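Local structure of polysaccharide deacetylase (Streptococcus pyogenes, 6DQ3) at residues A[7-12]-A[64-69]; A[38-43]-A[219-224]; A[49-54]-A[70-75]; A[151-156]-A[186-191]. The protein removes N-acetyl groups from the cell wall linkage unit of streptococcal rhamnopolysaccharides, as a zinc-dependent deacetylase of the carbohydrate esterase 4 family. All coordinates share one frame; numbering follows the deposited sequence.

Contact 1: residues A[7-12]-A[64-69]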
# COMPACT_ATOMS: atom_id res chain seq x y z
N VAL A 7 8.82 -14.63 11.03
CA VAL A 7 9.16 -14.15 9.70
C VAL A 7 9.07 -12.62 9.66
O VAL A 7 8.31 -12.00 10.42
CB VAL A 7 8.26 -14.77 8.61
CG1 VAL A 7 8.47 -16.27 8.54
CG2 VAL A 7 6.81 -14.41 8.85
N LYS A 8 9.84 -12.02 8.76
CA LYS A 8 9.81 -10.58 8.53
C LYS A 8 9.52 -10.32 7.05
O LYS A 8 9.89 -11.11 6.18
CB LYS A 8 11.13 -9.94 8.95
CG LYS A 8 11.32 -9.89 10.46
CD LYS A 8 12.75 -9.49 10.82
CE LYS A 8 12.93 -9.40 12.33
NZ LYS A 8 14.35 -9.13 12.68
N ILE A 9 8.83 -9.22 6.79
CA ILE A 9 8.40 -8.87 5.44
C ILE A 9 8.61 -7.37 5.23
O ILE A 9 8.02 -6.56 5.96
CB ILE A 9 6.93 -9.24 5.20
CG1 ILE A 9 6.73 -10.75 5.28
CG2 ILE A 9 6.46 -8.72 3.85
CD1 ILE A 9 5.27 -11.18 5.16
N PRO A 10 9.44 -6.96 4.27
CA PRO A 10 9.51 -5.53 3.94
C PRO A 10 8.26 -5.09 3.20
O PRO A 10 7.88 -5.68 2.19
CB PRO A 10 10.76 -5.43 3.05
CG PRO A 10 10.90 -6.79 2.44
CD PRO A 10 10.38 -7.77 3.47
N ILE A 11 7.61 -4.06 3.73
CA ILE A 11 6.41 -3.49 3.14
C ILE A 11 6.78 -2.08 2.69
O ILE A 11 6.86 -1.16 3.50
CB ILE A 11 5.24 -3.46 4.13
CG1 ILE A 11 4.93 -4.86 4.66
CG2 ILE A 11 4.01 -2.86 3.46
CD1 ILE A 11 3.94 -4.83 5.81
N LEU A 12 7.01 -1.91 1.39
CA LEU A 12 7.45 -0.63 0.87
C LEU A 12 6.26 0.31 0.72
O LEU A 12 5.19 -0.09 0.24
CB LEU A 12 8.15 -0.81 -0.48
CG LEU A 12 9.34 -1.78 -0.48
CD1 LEU A 12 10.04 -1.74 -1.84
CD2 LEU A 12 10.31 -1.48 0.64
N ASN A 64 3.48 -18.03 9.76
CA ASN A 64 4.92 -17.86 9.97
C ASN A 64 5.74 -18.65 8.96
O ASN A 64 6.62 -19.44 9.32
CB ASN A 64 5.32 -18.24 11.40
CG ASN A 64 6.62 -17.60 11.83
OD1 ASN A 64 6.77 -16.38 11.75
ND2 ASN A 64 7.57 -18.42 12.26
N GLU A 65 5.46 -18.42 7.68
CA GLU A 65 6.21 -19.06 6.61
C GLU A 65 6.15 -18.18 5.37
O GLU A 65 5.10 -17.62 5.05
CB GLU A 65 5.68 -20.47 6.31
CG GLU A 65 4.18 -20.55 6.03
CD GLU A 65 3.67 -21.98 6.03
OE1 GLU A 65 4.46 -22.91 6.30
OE2 GLU A 65 2.46 -22.18 5.75
N LEU A 66 7.28 -18.04 4.70
CA LEU A 66 7.30 -17.20 3.51
C LEU A 66 7.22 -18.05 2.24
O LEU A 66 7.74 -19.17 2.20
CB LEU A 66 8.58 -16.35 3.46
CG LEU A 66 8.80 -15.41 4.64
CD1 LEU A 66 10.12 -14.64 4.49
CD2 LEU A 66 7.66 -14.42 4.83
N PRO A 67 6.56 -17.55 1.19
CA PRO A 67 6.50 -18.33 -0.06
C PRO A 67 7.79 -18.35 -0.85
O PRO A 67 7.89 -19.09 -1.83
CB PRO A 67 5.38 -17.63 -0.84
CG PRO A 67 5.41 -16.22 -0.36
CD PRO A 67 5.79 -16.30 1.11
N ALA A 68 8.79 -17.56 -0.45
CA ALA A 68 10.08 -17.53 -1.11
C ALA A 68 11.11 -17.02 -0.11
O ALA A 68 10.76 -16.53 0.97
CB ALA A 68 10.05 -16.64 -2.36
N LYS A 69 12.39 -17.14 -0.47
CA LYS A 69 13.43 -16.62 0.40
C LYS A 69 13.35 -15.10 0.50
O LYS A 69 13.50 -14.53 1.59
CB LYS A 69 14.81 -17.06 -0.09
CG LYS A 69 15.12 -18.53 0.17
CD LYS A 69 16.47 -18.92 -0.41
CE LYS A 69 16.72 -20.42 -0.32
NZ LYS A 69 18.00 -20.81 -0.98
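Where the chain enters strand 8-14 at the surface of the fold, Val7 meets the loop that leads from helix 54-63 to strand 71-77. The backbone N of Val7 donates to Asn64 OD1 at 2.8 Å, with an N-H...O angle of 157°; the donor stands 26° out of the plane of the carbonyl group. Asn64 has left the helix with positive phi; chi1 -158° sets its CG anti to the backbone N, and from there OD1 meets Val7 N. The ND2 of the same amide donates to Glu4 OE2 and Thr5 O, so both ends of the group hold the N-terminal segment. The Val7 side chain slides past that of Asn64 in the opposite direction, bringing CG2 to 3.5 Å from OD1. Leu66 closes the apolar half of the contact. Its CD2 lies 3.8 Å from Val7 CB and also 3.8 Å from Ile9 CG1, touching both residues with one methyl, while its CD1 comes to 3.9 Å from Lys8 O. Leu61 of helix 54-63 backs Val7 and Ile9, and Ala60 touches Ile9 and Leu66. This is surface packing of the helix-to-strand return of the beta-alpha-beta unit 50-51, 54-63, 71-77 against the start of strand 8-14, the parallel neighbour of 71-77.

Contact 2: residues A[38-43]-A[219-224]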
# COMPACT_ATOMS: atom_id res chain seq x y z
N ASP A 38 11.72 2.25 -11.91
CA ASP A 38 12.10 1.18 -12.82
C ASP A 38 13.35 0.47 -12.31
O ASP A 38 13.40 -0.76 -12.24
CB ASP A 38 12.32 1.74 -14.23
CG ASP A 38 12.56 0.66 -15.27
OD1 ASP A 38 13.61 0.00 -15.20
OD2 ASP A 38 11.69 0.47 -16.14
N GLN A 39 14.37 1.24 -11.91
CA GLN A 39 15.63 0.65 -11.48
C GLN A 39 15.49 -0.08 -10.14
O GLN A 39 16.18 -1.07 -9.91
CB GLN A 39 16.71 1.73 -11.37
CG GLN A 39 17.15 2.29 -12.72
CD GLN A 39 17.88 3.61 -12.60
OE1 GLN A 39 18.34 4.00 -11.53
NE2 GLN A 39 18.00 4.32 -13.73
N GLN A 40 14.61 0.40 -9.26
CA GLN A 40 14.36 -0.32 -8.01
C GLN A 40 13.71 -1.67 -8.28
O GLN A 40 14.13 -2.69 -7.73
CB GLN A 40 13.48 0.53 -7.10
CG GLN A 40 14.17 1.75 -6.53
CD GLN A 40 13.19 2.71 -5.87
OE1 GLN A 40 11.98 2.57 -6.02
NE2 GLN A 40 13.72 3.67 -5.13
N LEU A 41 12.68 -1.70 -9.14
CA LEU A 41 12.03 -2.97 -9.44
C LEU A 41 12.98 -3.91 -10.16
O LEU A 41 12.99 -5.12 -9.88
CB LEU A 41 10.78 -2.74 -10.28
CG LEU A 41 9.54 -2.18 -9.60
CD1 LEU A 41 8.40 -2.16 -10.62
CD2 LEU A 41 9.16 -2.99 -8.39
N GLN A 42 13.76 -3.40 -11.12
CA GLN A 42 14.73 -4.23 -11.80
C GLN A 42 15.65 -4.93 -10.80
O GLN A 42 15.92 -6.13 -10.92
CB GLN A 42 15.55 -3.38 -12.77
CG GLN A 42 16.62 -4.15 -13.52
CD GLN A 42 17.53 -3.24 -14.34
OE1 GLN A 42 17.55 -2.03 -14.12
NE2 GLN A 42 18.27 -3.82 -15.27
N LYS A 43 16.14 -4.19 -9.80
CA LYS A 43 17.07 -4.77 -8.84
C LYS A 43 16.37 -5.79 -7.95
O LYS A 43 16.96 -6.83 -7.62
CB LYS A 43 17.70 -3.66 -8.01
CG LYS A 43 18.82 -4.10 -7.09
CD LYS A 43 20.08 -4.49 -7.84
CE LYS A 43 21.07 -5.15 -6.90
NZ LYS A 43 22.43 -5.27 -7.50
N MET A 219 16.74 7.44 -2.83
CA MET A 219 17.03 6.07 -2.41
C MET A 219 17.53 5.26 -3.60
O MET A 219 16.74 4.80 -4.43
CB MET A 219 15.77 5.45 -1.81
CG MET A 219 16.00 4.42 -0.73
SD MET A 219 14.51 4.21 0.29
CE MET A 219 15.17 3.30 1.68
N SER A 220 18.84 5.05 -3.66
CA SER A 220 19.42 4.25 -4.72
C SER A 220 18.94 2.80 -4.61
O SER A 220 18.68 2.31 -3.51
CB SER A 220 20.95 4.29 -4.66
OG SER A 220 21.43 3.44 -3.63
N PRO A 221 18.82 2.09 -5.73
CA PRO A 221 18.42 0.67 -5.65
C PRO A 221 19.31 -0.14 -4.72
O PRO A 221 18.80 -0.96 -3.94
CB PRO A 221 18.52 0.20 -7.11
CG PRO A 221 18.28 1.44 -7.92
CD PRO A 221 18.92 2.56 -7.13
N GLU A 222 20.62 0.06 -4.78
CA GLU A 222 21.52 -0.66 -3.87
C GLU A 222 21.15 -0.40 -2.42
O GLU A 222 21.10 -1.33 -1.60
CB GLU A 222 22.96 -0.24 -4.15
CG GLU A 222 24.02 -1.01 -3.38
CD GLU A 222 25.43 -0.60 -3.77
OE1 GLU A 222 25.69 -0.38 -4.97
OE2 GLU A 222 26.29 -0.51 -2.86
N ASN A 223 20.86 0.86 -2.07
CA ASN A 223 20.60 1.18 -0.67
C ASN A 223 19.21 0.69 -0.25
O ASN A 223 19.03 0.24 0.89
CB ASN A 223 20.75 2.68 -0.44
CG ASN A 223 22.21 3.10 -0.36
OD1 ASN A 223 23.04 2.39 0.21
ND2 ASN A 223 22.52 4.25 -0.94
N LEU A 224 18.23 0.76 -1.15
CA LEU A 224 16.91 0.24 -0.83
C LEU A 224 16.98 -1.24 -0.48
O LEU A 224 16.42 -1.68 0.54
CB LEU A 224 15.96 0.46 -2.00
CG LEU A 224 14.56 -0.13 -1.85
CD1 LEU A 224 13.89 0.29 -0.56
CD2 LEU A 224 13.71 0.25 -3.07
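Gln40 CG is set anti to the carbonyl carbon (chi1 -70°) and Leu224 CG anti to the backbone N (chi1 175°). The glutamine stem is extended beyond CG, and the two side chains cross at about a right angle. One methyl of the leucine does the touching: Leu224 CD2 lies 3.8 Å from Gln40 CD and equally near CG, against the stem and amide of the glutamine. At its tip Gln40 NE2 reaches Met219 O at 3.3 Å, a weak hydrogen bond with an N-H...O angle of 155°. The other end of the amide, OE1, is bonded to Tyr14 OH, so the buried group has a polar partner at each end. Pro221, in the first turn of helix 221-228, presses its ring against helix 34-46. Its CG sits 3.8 Å from Gln39 CB, and its CB is 4.0 Å from Lys43 CB, so the ring meets residues one turn apart. Ser220 caps the helix that the proline begins: its OG accepts from Asn223 N at 3.1 Å. Leu36 adds to the cover of Pro221, and Ile215 touches both Gln40 and Leu224. The contact packs helix 34-46 on the first turn of the C-terminal helix 221-228, which opens with a serine N-cap followed by proline, a common helix start.

Contact 3: residues A[49-54]-A[70-75]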
# COMPACT_ATOMS: atom_id res chain seq x y z
N TYR A 49 13.25 -11.39 -5.86
CA TYR A 49 12.16 -11.06 -4.95
C TYR A 49 10.83 -11.57 -5.50
O TYR A 49 10.56 -11.50 -6.70
CB TYR A 49 12.08 -9.56 -4.71
CG TYR A 49 12.85 -9.11 -3.48
CD1 TYR A 49 14.19 -8.79 -3.57
CD2 TYR A 49 12.24 -9.05 -2.23
CE1 TYR A 49 14.91 -8.40 -2.46
CE2 TYR A 49 12.95 -8.66 -1.11
CZ TYR A 49 14.29 -8.33 -1.23
OH TYR A 49 15.02 -7.95 -0.12
N TYR A 50 10.01 -12.11 -4.59
CA TYR A 50 8.63 -12.51 -4.84
C TYR A 50 7.72 -11.38 -4.37
O TYR A 50 7.83 -10.93 -3.22
CB TYR A 50 8.35 -13.82 -4.08
CG TYR A 50 6.97 -14.42 -4.25
CD1 TYR A 50 5.86 -13.86 -3.63
CD2 TYR A 50 6.79 -15.58 -4.99
CE1 TYR A 50 4.60 -14.42 -3.77
CE2 TYR A 50 5.54 -16.15 -5.13
CZ TYR A 50 4.45 -15.57 -4.52
OH TYR A 50 3.20 -16.14 -4.67
N PHE A 51 6.85 -10.91 -5.25
CA PHE A 51 5.99 -9.77 -4.97
C PHE A 51 4.65 -10.25 -4.43
O PHE A 51 3.90 -10.94 -5.12
CB PHE A 51 5.80 -8.92 -6.23
CG PHE A 51 7.09 -8.37 -6.77
CD1 PHE A 51 7.64 -7.22 -6.24
CD2 PHE A 51 7.75 -9.00 -7.82
CE1 PHE A 51 8.82 -6.71 -6.72
CE2 PHE A 51 8.94 -8.49 -8.31
CZ PHE A 51 9.47 -7.34 -7.76
N LEU A 52 4.33 -9.86 -3.20
CA LEU A 52 3.20 -10.42 -2.49
C LEU A 52 1.91 -9.63 -2.71
O LEU A 52 1.93 -8.41 -2.90
CB LEU A 52 3.49 -10.47 -0.99
CG LEU A 52 4.79 -11.16 -0.55
CD1 LEU A 52 5.16 -10.70 0.85
CD2 LEU A 52 4.62 -12.66 -0.62
N SER A 53 0.78 -10.35 -2.66
CA SER A 53 -0.54 -9.77 -2.52
C SER A 53 -0.90 -9.64 -1.04
O SER A 53 -0.27 -10.27 -0.19
CB SER A 53 -1.58 -10.66 -3.21
OG SER A 53 -1.80 -11.83 -2.44
N PRO A 54 -1.91 -8.83 -0.71
CA PRO A 54 -2.34 -8.75 0.70
C PRO A 54 -2.67 -10.11 1.31
O PRO A 54 -2.27 -10.40 2.44
CB PRO A 54 -3.58 -7.84 0.65
CG PRO A 54 -3.39 -7.01 -0.60
CD PRO A 54 -2.69 -7.92 -1.58
N LYS A 70 13.10 -14.42 -0.62
CA LYS A 70 12.99 -12.96 -0.64
C LYS A 70 11.58 -12.57 -1.06
O LYS A 70 11.12 -12.97 -2.14
CB LYS A 70 14.04 -12.35 -1.56
CG LYS A 70 15.43 -12.85 -1.27
CD LYS A 70 16.49 -11.98 -1.91
CE LYS A 70 17.84 -12.66 -1.86
NZ LYS A 70 18.67 -12.23 -3.02
N VAL A 71 10.90 -11.81 -0.21
CA VAL A 71 9.53 -11.38 -0.46
C VAL A 71 9.41 -9.90 -0.15
O VAL A 71 10.17 -9.34 0.65
CB VAL A 71 8.49 -12.18 0.37
CG1 VAL A 71 8.66 -13.67 0.16
CG2 VAL A 71 8.60 -11.81 1.84
N VAL A 72 8.43 -9.26 -0.77
CA VAL A 72 8.17 -7.85 -0.55
C VAL A 72 6.70 -7.58 -0.84
O VAL A 72 6.09 -8.20 -1.72
CB VAL A 72 9.08 -6.96 -1.43
CG1 VAL A 72 8.86 -7.26 -2.91
CG2 VAL A 72 8.81 -5.50 -1.12
N TRP A 73 6.13 -6.64 -0.09
CA TRP A 73 4.77 -6.15 -0.33
C TRP A 73 4.89 -4.70 -0.77
O TRP A 73 5.24 -3.82 0.04
CB TRP A 73 3.92 -6.28 0.93
CG TRP A 73 2.47 -5.94 0.71
CD1 TRP A 73 1.82 -5.80 -0.49
CD2 TRP A 73 1.50 -5.67 1.73
NE1 TRP A 73 0.50 -5.48 -0.27
CE2 TRP A 73 0.28 -5.39 1.07
CE3 TRP A 73 1.54 -5.64 3.12
CZ2 TRP A 73 -0.89 -5.09 1.77
CZ3 TRP A 73 0.38 -5.34 3.81
CH2 TRP A 73 -0.81 -5.07 3.14
N LEU A 74 4.63 -4.45 -2.05
CA LEU A 74 4.67 -3.10 -2.60
C LEU A 74 3.32 -2.44 -2.37
O LEU A 74 2.29 -2.93 -2.87
CB LEU A 74 4.98 -3.13 -4.10
CG LEU A 74 6.22 -3.85 -4.61
CD1 LEU A 74 6.30 -3.70 -6.13
CD2 LEU A 74 7.46 -3.33 -3.93
N THR A 75 3.31 -1.33 -1.63
CA THR A 75 2.07 -0.61 -1.33
C THR A 75 2.16 0.84 -1.77
O THR A 75 3.22 1.48 -1.65
CB THR A 75 1.71 -0.67 0.17
OG1 THR A 75 2.62 0.13 0.94
CG2 THR A 75 1.74 -2.11 0.68
O HOH W 1 3.70 -6.51 -3.81
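Tyr49 and Lys70 cross at about a right angle, with the lysine CB over the centre of the tyrosine ring in a CH-pi contact, 3.7 Å from the centroid. The edge of the same ring faces Val71 O, 3.4 Å from CE2. Phe51 and Val72 instead lie side by side and point the same way; Val72 CG1, set between the backbone N and the carbonyl carbon by chi1 59°, is the methyl that meets Phe51 CD1, at 3.5 Å. On the other face of the sheet, Leu52 CD1 packs 3.7 Å from Val71 CB. Beyond the strand, Pro54 crosses Trp73 at about a right angle: its CA lies over one face of the indole, toward the rim, while Thr75 CG2 lies over the centre of the opposite face. Parallel pairing is made by Tyr50 N to Lys70 O, Val72 N to Tyr50 O and Leu52 N to Val72 O. Where the strands part, a water donates to Leu52 O at 2.8 Å and accepts from Leu74 N. Helix 54-63 connects the two strands in a beta-alpha-beta unit. Helix 34-46 covers Phe51 and Leu74 through Leu41, helix 221-228 reaches Tyr49 and Val72 through Met228, and strand 8-14 flanks strand 71-77.

Contact 4: residues A[151-156]-A[186-191]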
# COMPACT_ATOMS: atom_id res chain seq x y z
N GLU A 151 -16.15 5.47 8.34
CA GLU A 151 -15.07 5.73 7.39
C GLU A 151 -14.38 4.44 6.95
O GLU A 151 -13.97 4.31 5.80
CB GLU A 151 -14.05 6.69 8.01
CG GLU A 151 -14.50 8.14 8.05
CD GLU A 151 -14.48 8.79 6.67
OE1 GLU A 151 -13.84 8.24 5.75
OE2 GLU A 151 -15.10 9.85 6.52
N MET A 152 -14.24 3.49 7.86
CA MET A 152 -13.57 2.24 7.55
C MET A 152 -14.51 1.19 6.97
O MET A 152 -14.07 0.31 6.22
CB MET A 152 -12.89 1.68 8.80
CG MET A 152 -11.64 2.44 9.23
SD MET A 152 -10.73 1.62 10.56
CE MET A 152 -11.54 2.31 12.00
N LYS A 153 -15.80 1.28 7.30
CA LYS A 153 -16.78 0.29 6.85
C LYS A 153 -17.36 0.62 5.49
O LYS A 153 -17.44 -0.24 4.62
CB LYS A 153 -17.92 0.17 7.87
CG LYS A 153 -19.06 -0.74 7.42
CD LYS A 153 -20.18 -0.77 8.46
CE LYS A 153 -21.11 -1.96 8.25
NZ LYS A 153 -21.67 -2.01 6.88
N ASP A 154 -17.81 1.87 5.31
CA ASP A 154 -18.48 2.24 4.07
C ASP A 154 -17.53 2.14 2.88
O ASP A 154 -17.97 1.84 1.76
CB ASP A 154 -19.04 3.66 4.16
CG ASP A 154 -20.28 3.75 5.04
OD1 ASP A 154 -20.76 2.71 5.53
OD2 ASP A 154 -20.77 4.88 5.22
N SER A 155 -16.24 2.41 3.10
CA SER A 155 -15.26 2.31 2.02
C SER A 155 -14.98 0.86 1.67
O SER A 155 -14.85 0.51 0.49
CB SER A 155 -13.98 3.03 2.43
OG SER A 155 -13.56 2.60 3.72
N LYS A 156 -14.89 -0.02 2.68
CA LYS A 156 -14.74 -1.44 2.41
C LYS A 156 -15.94 -1.98 1.65
O LYS A 156 -15.79 -2.74 0.69
CB LYS A 156 -14.56 -2.21 3.73
CG LYS A 156 -14.69 -3.73 3.57
CD LYS A 156 -14.18 -4.47 4.81
CE LYS A 156 -14.67 -5.91 4.86
NZ LYS A 156 -14.30 -6.70 3.65
N ALA A 186 -10.63 -4.49 13.54
CA ALA A 186 -10.77 -5.92 13.77
C ALA A 186 -12.23 -6.35 13.67
O ALA A 186 -12.54 -7.38 13.05
CB ALA A 186 -10.20 -6.29 15.14
N ARG A 187 -13.14 -5.58 14.26
CA ARG A 187 -14.55 -5.95 14.25
C ARG A 187 -15.14 -5.86 12.85
O ARG A 187 -16.13 -6.55 12.56
CB ARG A 187 -15.34 -5.05 15.20
CG ARG A 187 -15.18 -5.38 16.67
CD ARG A 187 -16.27 -4.74 17.52
NE ARG A 187 -16.26 -3.28 17.44
CZ ARG A 187 -15.61 -2.49 18.29
NH1 ARG A 187 -14.91 -3.01 19.29
NH2 ARG A 187 -15.67 -1.17 18.13
N LEU A 188 -14.58 -5.02 12.00
CA LEU A 188 -15.01 -4.91 10.61
C LEU A 188 -14.36 -5.95 9.71
O LEU A 188 -14.50 -5.86 8.49
CB LEU A 188 -14.69 -3.51 10.08
CG LEU A 188 -15.41 -2.35 10.77
CD1 LEU A 188 -14.93 -1.02 10.22
CD2 LEU A 188 -16.92 -2.50 10.58
N ASN A 189 -13.64 -6.92 10.28
CA ASN A 189 -13.08 -8.05 9.57
C ASN A 189 -11.91 -7.68 8.67
O ASN A 189 -11.62 -8.39 7.70
CB ASN A 189 -14.16 -8.78 8.77
CG ASN A 189 -15.19 -9.48 9.67
OD1 ASN A 189 -16.40 -9.34 9.49
ND2 ASN A 189 -14.70 -10.24 10.64
N TYR A 190 -11.22 -6.57 8.96
CA TYR A 190 -9.91 -6.35 8.38
C TYR A 190 -8.91 -7.35 8.96
O TYR A 190 -8.94 -7.66 10.15
CB TYR A 190 -9.43 -4.93 8.67
CG TYR A 190 -10.09 -3.89 7.81
CD1 TYR A 190 -9.69 -3.70 6.50
CD2 TYR A 190 -11.10 -3.09 8.31
CE1 TYR A 190 -10.29 -2.74 5.71
CE2 TYR A 190 -11.70 -2.14 7.54
CZ TYR A 190 -11.29 -1.96 6.23
OH TYR A 190 -11.89 -1.01 5.45
N LYS A 191 -8.02 -7.84 8.11
CA LYS A 191 -7.00 -8.80 8.52
C LYS A 191 -5.62 -8.17 8.67
O LYS A 191 -4.81 -8.65 9.47
CB LYS A 191 -6.91 -9.94 7.51
CG LYS A 191 -8.22 -10.71 7.32
CD LYS A 191 -8.67 -11.35 8.62
CE LYS A 191 -10.00 -12.08 8.48
NZ LYS A 191 -10.43 -12.70 9.77
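A Schellman motif ends helix 179-187, and the residues around it pack on helix 145-162 within the polysaccharide deacetylase family region. Asn189, with positive phi, is the C-prime residue: its N bonds to Ala186 O, and Tyr190 N bonds to Ala185 O. The turn sends the flanking Leu188 and Tyr190 to the other helix. Leu188 CD1 lies 3.7 Å from Met152 CB, and its second methyl, CD2, is 3.9 Å from Lys153 CB, so the leucine fork meets two successive residues. Met152 CB also lies 4.2 Å from Tyr190 CE2. Lys156 slides past Tyr190 in the opposite direction, extended through chi2 (166°), which carries CD over one face of the ring, offset toward the rim. Its CE comes to 3.6 Å from Leu188 O, while NZ pairs with Asp160 in a salt bridge and bonds to Thr167 O and Asn166 OD1. Ile170 of strand 169-171 touches both Met152 and Tyr190. The side chain of Met152 is about 12 Å from a bound zinc ion. The phenol completes the contact: Tyr190 OH donates to the backbone Met152 O at 2.7 Å, in the plane of that carbonyl, with a C=O...O angle of 145°.

Contacts 1 and 3 share the sheet: strands 8-14 and 71-77 are neighbours in it, the contact centres are about 8 Å apart, and Leu12 N probably bonds to Trp73 O. Contact 2 lies about 15 Å from contact 3 between centres and touches it where Leu41 packs on Leu74 and Phe51. Along the chain, contact 1 crosses contacts 2 and 3, while contacts 3 and 4 are nested within the loop closed by contact 2. Contact 2 thus ties helix 34-46 to the C-terminal helix, contacts 1 and 3 join neighbouring strands and their connections, and contact 4, centred about 23 Å from contact 3 and about 34 Å from contact 2, packs helices 145-162 and 179-187 across the chain's centre from contact 2.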